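Local coordinates for ferripyochelin binding protein (Pyrococcus horikoshii, PDB 1V3W), which probably works as a gamma-class carbonic anhydrase, a zinc enzyme that reversibly hydrates carbon dioxide to bicarbonate, and also binds calcium, at residues A[41-46]-A[62-67]; A[26-31]-A[47-52]. One frame throughout, in Å; residues are numbered along the deposited sequence.

Contact 1 (A[41-46]-A[62-67]); sequences AVLRGD and VSIHTS. With ZN (zinc ion), chain B.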
loop_
_atom_site.group_PDB
_atom_site.type_symbol
_atom_site.label_atom_id
_atom_site.label_comp_id
_atom_site.label_asym_id
_atom_site.label_seq_id
_atom_site.Cartn_x
_atom_site.Cartn_y
_atom_site.Cartn_z
ATOM N N ALA A 41 -4.412 1.379 7.886
ATOM C CA ALA A 41 -3.964 0.010 8.104
ATOM C C ALA A 41 -5.225 -0.848 8.151
ATOM O O ALA A 41 -6.274 -0.386 8.602
ATOM C CB ALA A 41 -3.205 -0.099 9.416
ATOM N N VAL A 42 -5.129 -2.085 7.682
ATOM C CA VAL A 42 -6.272 -2.990 7.680
ATOM C C VAL A 42 -5.923 -4.329 8.312
ATOM O O VAL A 42 -4.993 -5.003 7.874
ATOM C CB VAL A 42 -6.784 -3.265 6.238
ATOM C CG1 VAL A 42 -7.973 -4.222 6.281
ATOM C CG2 VAL A 42 -7.181 -1.954 5.561
ATOM N N LEU A 43 -6.655 -4.692 9.361
ATOM C CA LEU A 43 -6.467 -5.976 10.030
ATOM C C LEU A 43 -7.798 -6.696 9.827
ATOM O O LEU A 43 -8.771 -6.445 10.537
ATOM C CB LEU A 43 -6.168 -5.795 11.526
ATOM C CG LEU A 43 -4.776 -5.252 11.875
ATOM C CD1 LEU A 43 -4.669 -3.797 11.451
ATOM C CD2 LEU A 43 -4.533 -5.382 13.367
ATOM N N ARG A 44 -7.839 -7.575 8.831
ATOM C CA ARG A 44 -9.064 -8.294 8.508
ATOM C C ARG A 44 -9.090 -9.704 9.087
ATOM O O ARG A 44 -8.524 -10.635 8.522
ATOM C CB ARG A 44 -9.252 -8.318 6.983
ATOM C CG ARG A 44 -10.564 -8.935 6.506
ATOM C CD ARG A 44 -11.078 -8.258 5.223
ATOM N NE ARG A 44 -10.135 -8.330 4.108
ATOM C CZ ARG A 44 -10.056 -9.343 3.248
ATOM N NH1 ARG A 44 -10.866 -10.388 3.364
ATOM N NH2 ARG A 44 -9.169 -9.307 2.261
ATOM N N GLY A 45 -9.751 -9.848 10.233
ATOM C CA GLY A 45 -9.847 -11.144 10.885
ATOM C C GLY A 45 -11.124 -11.874 10.520
ATOM O O GLY A 45 -11.921 -12.214 11.398
ATOM N N ASP A 46 -11.320 -12.123 9.227
ATOM C CA ASP A 46 -12.527 -12.802 8.760
ATOM C C ASP A 46 -12.368 -14.287 8.440
ATOM O O ASP A 46 -13.340 -14.951 8.074
ATOM C CB ASP A 46 -13.129 -12.059 7.556
ATOM C CG ASP A 46 -12.149 -11.888 6.406
ATOM O OD1 ASP A 46 -11.012 -12.401 6.487
ATOM O OD2 ASP A 46 -12.528 -11.230 5.411
ATOM N N VAL A 62 -0.748 -0.578 5.957
ATOM C CA VAL A 62 -0.355 -1.975 6.097
ATOM C C VAL A 62 -1.618 -2.826 5.994
ATOM O O VAL A 62 -2.706 -2.370 6.334
ATOM C CB VAL A 62 0.263 -2.243 7.490
ATOM C CG1 VAL A 62 0.305 -3.744 7.780
ATOM C CG2 VAL A 62 1.656 -1.665 7.558
ATOM N N SER A 63 -1.479 -4.047 5.489
ATOM C CA SER A 63 -2.607 -4.967 5.439
ATOM C C SER A 63 -2.178 -6.248 6.142
ATOM O O SER A 63 -1.049 -6.714 5.964
ATOM C CB SER A 63 -3.004 -5.318 4.001
ATOM O OG SER A 63 -3.506 -4.193 3.313
ATOM N N ILE A 64 -3.060 -6.794 6.971
ATOM C CA ILE A 64 -2.782 -8.056 7.638
ATOM C C ILE A 64 -3.991 -8.941 7.394
ATOM O O ILE A 64 -5.131 -8.526 7.605
ATOM C CB ILE A 64 -2.566 -7.901 9.158
ATOM C CG1 ILE A 64 -1.407 -6.940 9.422
ATOM C CG2 ILE A 64 -2.254 -9.269 9.775
ATOM C CD1 ILE A 64 -1.082 -6.748 10.896
ATOM N N HIS A 65 -3.737 -10.149 6.907
ATOM C CA HIS A 65 -4.807 -11.091 6.632
ATOM C C HIS A 65 -4.307 -12.495 6.933
ATOM O O HIS A 65 -3.181 -12.674 7.403
ATOM C CB HIS A 65 -5.242 -10.988 5.169
ATOM C CG HIS A 65 -6.570 -11.618 4.892
ATOM N ND1 HIS A 65 -6.827 -12.341 3.747
ATOM C CD2 HIS A 65 -7.716 -11.632 5.612
ATOM C CE1 HIS A 65 -8.076 -12.775 3.776
ATOM N NE2 HIS A 65 -8.636 -12.359 4.897
ATOM N N THR A 66 -5.146 -13.486 6.658
ATOM C CA THR A 66 -4.801 -14.878 6.913
ATOM C C THR A 66 -5.388 -15.775 5.834
ATOM O O THR A 66 -6.132 -15.323 4.963
ATOM C CB THR A 66 -5.380 -15.358 8.256
ATOM O OG1 THR A 66 -6.811 -15.405 8.161
ATOM C CG2 THR A 66 -4.980 -14.415 9.390
ATOM N N SER A 67 -5.039 -17.056 5.909
ATOM C CA SER A 67 -5.544 -18.064 4.989
ATOM C C SER A 67 -6.090 -19.167 5.884
ATOM O O SER A 67 -5.711 -19.257 7.052
ATOM C CB SER A 67 -4.415 -18.606 4.110
ATOM O OG SER A 67 -3.308 -19.020 4.891
HETATM ZN ZN ZN B . -5.563 -12.621 1.926
HETATM O O HOH W 1 -8.493 -13.447 8.955
HETATM O O HOH W 2 -6.637 -12.963 0.489
#

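Contact 2 (A[26-31]-A[47-52]); sequences IGDVVL and IEQIYV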
loop_
_atom_site.group_PDB
_atom_site.type_symbol
_atom_site.label_atom_id
_atom_site.label_comp_id
_atom_site.label_asym_id
_atom_site.label_seq_id
_atom_site.Cartn_x
_atom_site.Cartn_y
_atom_site.Cartn_z
ATOM N N ILE A 26 -11.391 -5.663 11.654
ATOM C CA ILE A 26 -12.578 -6.494 11.485
ATOM C C ILE A 26 -12.485 -7.892 12.083
ATOM O O ILE A 26 -11.510 -8.609 11.875
ATOM C CB ILE A 26 -12.891 -6.685 9.982
ATOM C CG1 ILE A 26 -13.043 -5.329 9.296
ATOM C CG2 ILE A 26 -14.155 -7.516 9.807
ATOM C CD1 ILE A 26 -12.889 -5.406 7.791
ATOM N N GLY A 27 -13.523 -8.273 12.821
ATOM C CA GLY A 27 -13.600 -9.611 13.376
ATOM C C GLY A 27 -12.658 -10.115 14.447
ATOM O O GLY A 27 -12.447 -9.474 15.478
ATOM N N ASP A 28 -12.102 -11.292 14.182
ATOM C CA ASP A 28 -11.210 -11.980 15.105
ATOM C C ASP A 28 -9.817 -11.375 15.130
ATOM O O ASP A 28 -8.880 -11.911 14.537
ATOM C CB ASP A 28 -11.138 -13.462 14.727
ATOM C CG ASP A 28 -10.553 -14.325 15.831
ATOM O OD1 ASP A 28 -10.459 -15.552 15.624
ATOM O OD2 ASP A 28 -10.192 -13.784 16.898
ATOM N N VAL A 29 -9.699 -10.258 15.836
ATOM C CA VAL A 29 -8.438 -9.551 15.970
ATOM C C VAL A 29 -8.197 -9.252 17.439
ATOM O O VAL A 29 -9.104 -8.811 18.147
ATOM C CB VAL A 29 -8.458 -8.216 15.192
ATOM C CG1 VAL A 29 -7.145 -7.470 15.394
ATOM C CG2 VAL A 29 -8.698 -8.480 13.718
ATOM N N VAL A 30 -6.979 -9.515 17.898
ATOM C CA VAL A 30 -6.612 -9.247 19.280
ATOM C C VAL A 30 -5.465 -8.244 19.279
ATOM O O VAL A 30 -4.438 -8.471 18.639
ATOM C CB VAL A 30 -6.143 -10.527 20.010
ATOM C CG1 VAL A 30 -5.750 -10.188 21.439
ATOM C CG2 VAL A 30 -7.245 -11.580 19.992
ATOM N N LEU A 31 -5.646 -7.126 19.974
ATOM C CA LEU A 31 -4.606 -6.105 20.067
ATOM C C LEU A 31 -4.280 -5.956 21.552
ATOM O O LEU A 31 -5.100 -5.457 22.324
ATOM C CB LEU A 31 -5.124 -4.771 19.494
ATOM C CG LEU A 31 -5.578 -4.772 18.025
ATOM C CD1 LEU A 31 -6.088 -3.390 17.628
ATOM C CD2 LEU A 31 -4.420 -5.187 17.134
ATOM N N ILE A 47 -11.149 -14.802 8.564
ATOM C CA ILE A 47 -10.894 -16.222 8.346
ATOM C C ILE A 47 -10.267 -16.711 9.651
ATOM O O ILE A 47 -10.983 -17.157 10.548
ATOM C CB ILE A 47 -9.949 -16.466 7.142
ATOM C CG1 ILE A 47 -10.576 -15.886 5.866
ATOM C CG2 ILE A 47 -9.711 -17.963 6.959
ATOM C CD1 ILE A 47 -9.732 -16.070 4.614
ATOM N N GLU A 48 -8.946 -16.616 9.772
ATOM C CA GLU A 48 -8.272 -17.019 11.006
ATOM C C GLU A 48 -8.021 -15.769 11.849
ATOM O O GLU A 48 -8.168 -14.643 11.374
ATOM C CB GLU A 48 -6.931 -17.699 10.712
ATOM C CG GLU A 48 -7.004 -18.997 9.912
ATOM C CD GLU A 48 -7.797 -20.086 10.609
ATOM O OE1 GLU A 48 -7.938 -20.028 11.848
ATOM O OE2 GLU A 48 -8.266 -21.011 9.913
ATOM N N GLN A 49 -7.631 -15.969 13.100
ATOM C CA GLN A 49 -7.367 -14.855 13.997
ATOM C C GLN A 49 -6.086 -14.099 13.663
ATOM O O GLN A 49 -5.132 -14.660 13.117
ATOM C CB GLN A 49 -7.267 -15.361 15.441
ATOM C CG GLN A 49 -7.021 -14.264 16.476
ATOM C CD GLN A 49 -6.909 -14.804 17.894
ATOM O OE1 GLN A 49 -5.836 -15.228 18.334
ATOM N NE2 GLN A 49 -8.023 -14.798 18.614
ATOM N N ILE A 50 -6.090 -12.808 13.980
ATOM C CA ILE A 50 -4.911 -11.966 13.817
ATOM C C ILE A 50 -4.622 -11.508 15.237
ATOM O O ILE A 50 -5.440 -10.819 15.849
ATOM C CB ILE A 50 -5.178 -10.731 12.940
ATOM C CG1 ILE A 50 -5.471 -11.174 11.507
ATOM C CG2 ILE A 50 -3.962 -9.800 12.975
ATOM C CD1 ILE A 50 -6.011 -10.067 10.628
ATOM N N TYR A 51 -3.474 -11.922 15.765
ATOM C CA TYR A 51 -3.077 -11.569 17.120
ATOM C C TYR A 51 -1.868 -10.645 17.087
ATOM O O TYR A 51 -0.879 -10.944 16.420
ATOM C CB TYR A 51 -2.716 -12.837 17.901
ATOM C CG TYR A 51 -2.283 -12.575 19.322
ATOM C CD1 TYR A 51 -3.207 -12.587 20.366
ATOM C CD2 TYR A 51 -0.955 -12.281 19.619
ATOM C CE1 TYR A 51 -2.812 -12.312 21.676
ATOM C CE2 TYR A 51 -0.553 -12.001 20.918
ATOM C CZ TYR A 51 -1.484 -12.019 21.937
ATOM O OH TYR A 51 -1.069 -11.734 23.214
ATOM N N VAL A 52 -1.954 -9.526 17.801
ATOM C CA VAL A 52 -0.855 -8.571 17.868
ATOM C C VAL A 52 -0.423 -8.412 19.325
ATOM O O VAL A 52 -1.170 -7.880 20.150
ATOM C CB VAL A 52 -1.270 -7.203 17.295
ATOM C CG1 VAL A 52 -0.082 -6.252 17.297
ATOM C CG2 VAL A 52 -1.804 -7.382 15.878
#

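Contact 1 (A[41-46]-A[62-67])
His-65 reaches zinc through ND1, at 2.2 Å, and turns its other nitrogen back toward the neighbouring strand, where NE2 donates to Asp-46 OD1 over 2.9 Å. Zinc is completed by His-87, His-82 of the second subunit and a water at 1.8 Å from the metal, so the site exists only between subunits. Asp-46 OD1 receives the His-65 N-H on its syn lone pair and lies in the imidazole plane, while the carboxylate is rotated 66° from that plane. His-65 holds CG anti to its backbone N, beside the carbonyl carbon, which sets the ring next to strand 42-45. Over one face of the ring, displaced toward the rim, comes the Arg-44 guanidinium, its CZ 3.7 Å from His-65 NE2 and the two planes 32° apart. Arg-44 NH1 and His-65 NE2 are both donors and do not bond; instead they divide the carboxylate, NH1 forming an in-plane salt bridge of 2.8 Å with Asp-46 OD2. That oxygen also accepts from His-166 of the second subunit, and Arg-44 NH2 pairs with Asp-60 of that subunit. An alanine in place of Arg-44 would probably take the guanidinium from over the ring, leave Asp-46 OD2 without its salt bridge to NH1 and cost the interface the pairing with Asp-60 of the second subunit.

Behind this network, strands 42-45 and 63-65 run parallel, 11° apart, as successive rungs of one face of a left-handed beta-helix. Val-42 N bonds to Val-62 O, Val-42 O accepts from Ile-64 N at 2.8 Å, and Arg-44 N bonds to Ile-64 O. Leu-43 and Ile-64 lie side by side. The zinc bond at one nitrogen and the carboxylate bond at the other together fix the rotation of the His-65 ring; the carboxylate would be expected to make it a more electron-rich ligand.

Contact 2 (A[26-31]-A[47-52])
The backbone oxygen of Asp-28 takes the N-H of Ile-50 at 3.0 Å and is also approached by CA of Gln-49, in a CA-H...O contact of 3.4 Å. The carboxylate of the same aspartate meets the Gln-49 side chain: NE2 donates to OD2 across 2.9 Å in a fairly straight bond. The carboxylate and amide planes stand 78° apart; OD2 lies in the amide plane, whereas NE2 comes to its syn side 24° out of the carboxylate plane. Gln-49 carries CG anti to its backbone N (chi1 -179°), which sets CG 3.2 Å from Asp-28 OD2, and the chain stays extended beyond it. Asp-28 OD1, which touches Gln-49 CB, has a salt-bridge partner in Lys-9.

Asp-28 is also the centre of an inverse gamma turn, at a corner where the chain passes from one face of the left-handed beta-helix to the next; residues 47 and 48 turn the equivalent corner one coil later. Past these corners, strands 29-31 and 49-52 run nearly parallel as adjacent rungs. Val-30 bonds through both its backbone polar groups, N to Ile-50 O and O to Val-52 N, the latter at 2.8 Å.

On the face that carries Val-30 and Tyr-51, Val-30 comes obliquely against CD1 and CE1 of Tyr-51, CG1 being 3.6 Å from CE1. Its other methyl, CG2, packs against the amide end of Gln-49. The opposite, buried face holds Val-29, Leu-31, Ile-50 and Val-52. There Leu-31 and Val-52 run side by side, CD2 of the leucine 3.6 Å from CG2 of the valine, while Leu-43 packs on both Val-29 and Leu-31 and Ile-64 packs on Ile-50.

Contacts 1 and 2, whose centres lie 8 Å apart, stand on two adjoining faces of the same beta-helix, and their segments alternate along the chain: 26-31, 41-46, 47-52, 62-67. Strand 42-45 of contact 1 leads directly into strand 49-52 of contact 2 through the corner after Gly-45. Polar ties probably join them there, Gly-45 N to Ile-26 O at 2.7 Å and Thr-66 OG1 to Glu-48 N at 2.9 Å. Ile-50 CD1 also packs 3.3 Å from Arg-44 O. Contact 1 supplies a zinc ligand, whereas contact 2 lies behind it, the Ile-50 side chain being about 9 Å from the metal.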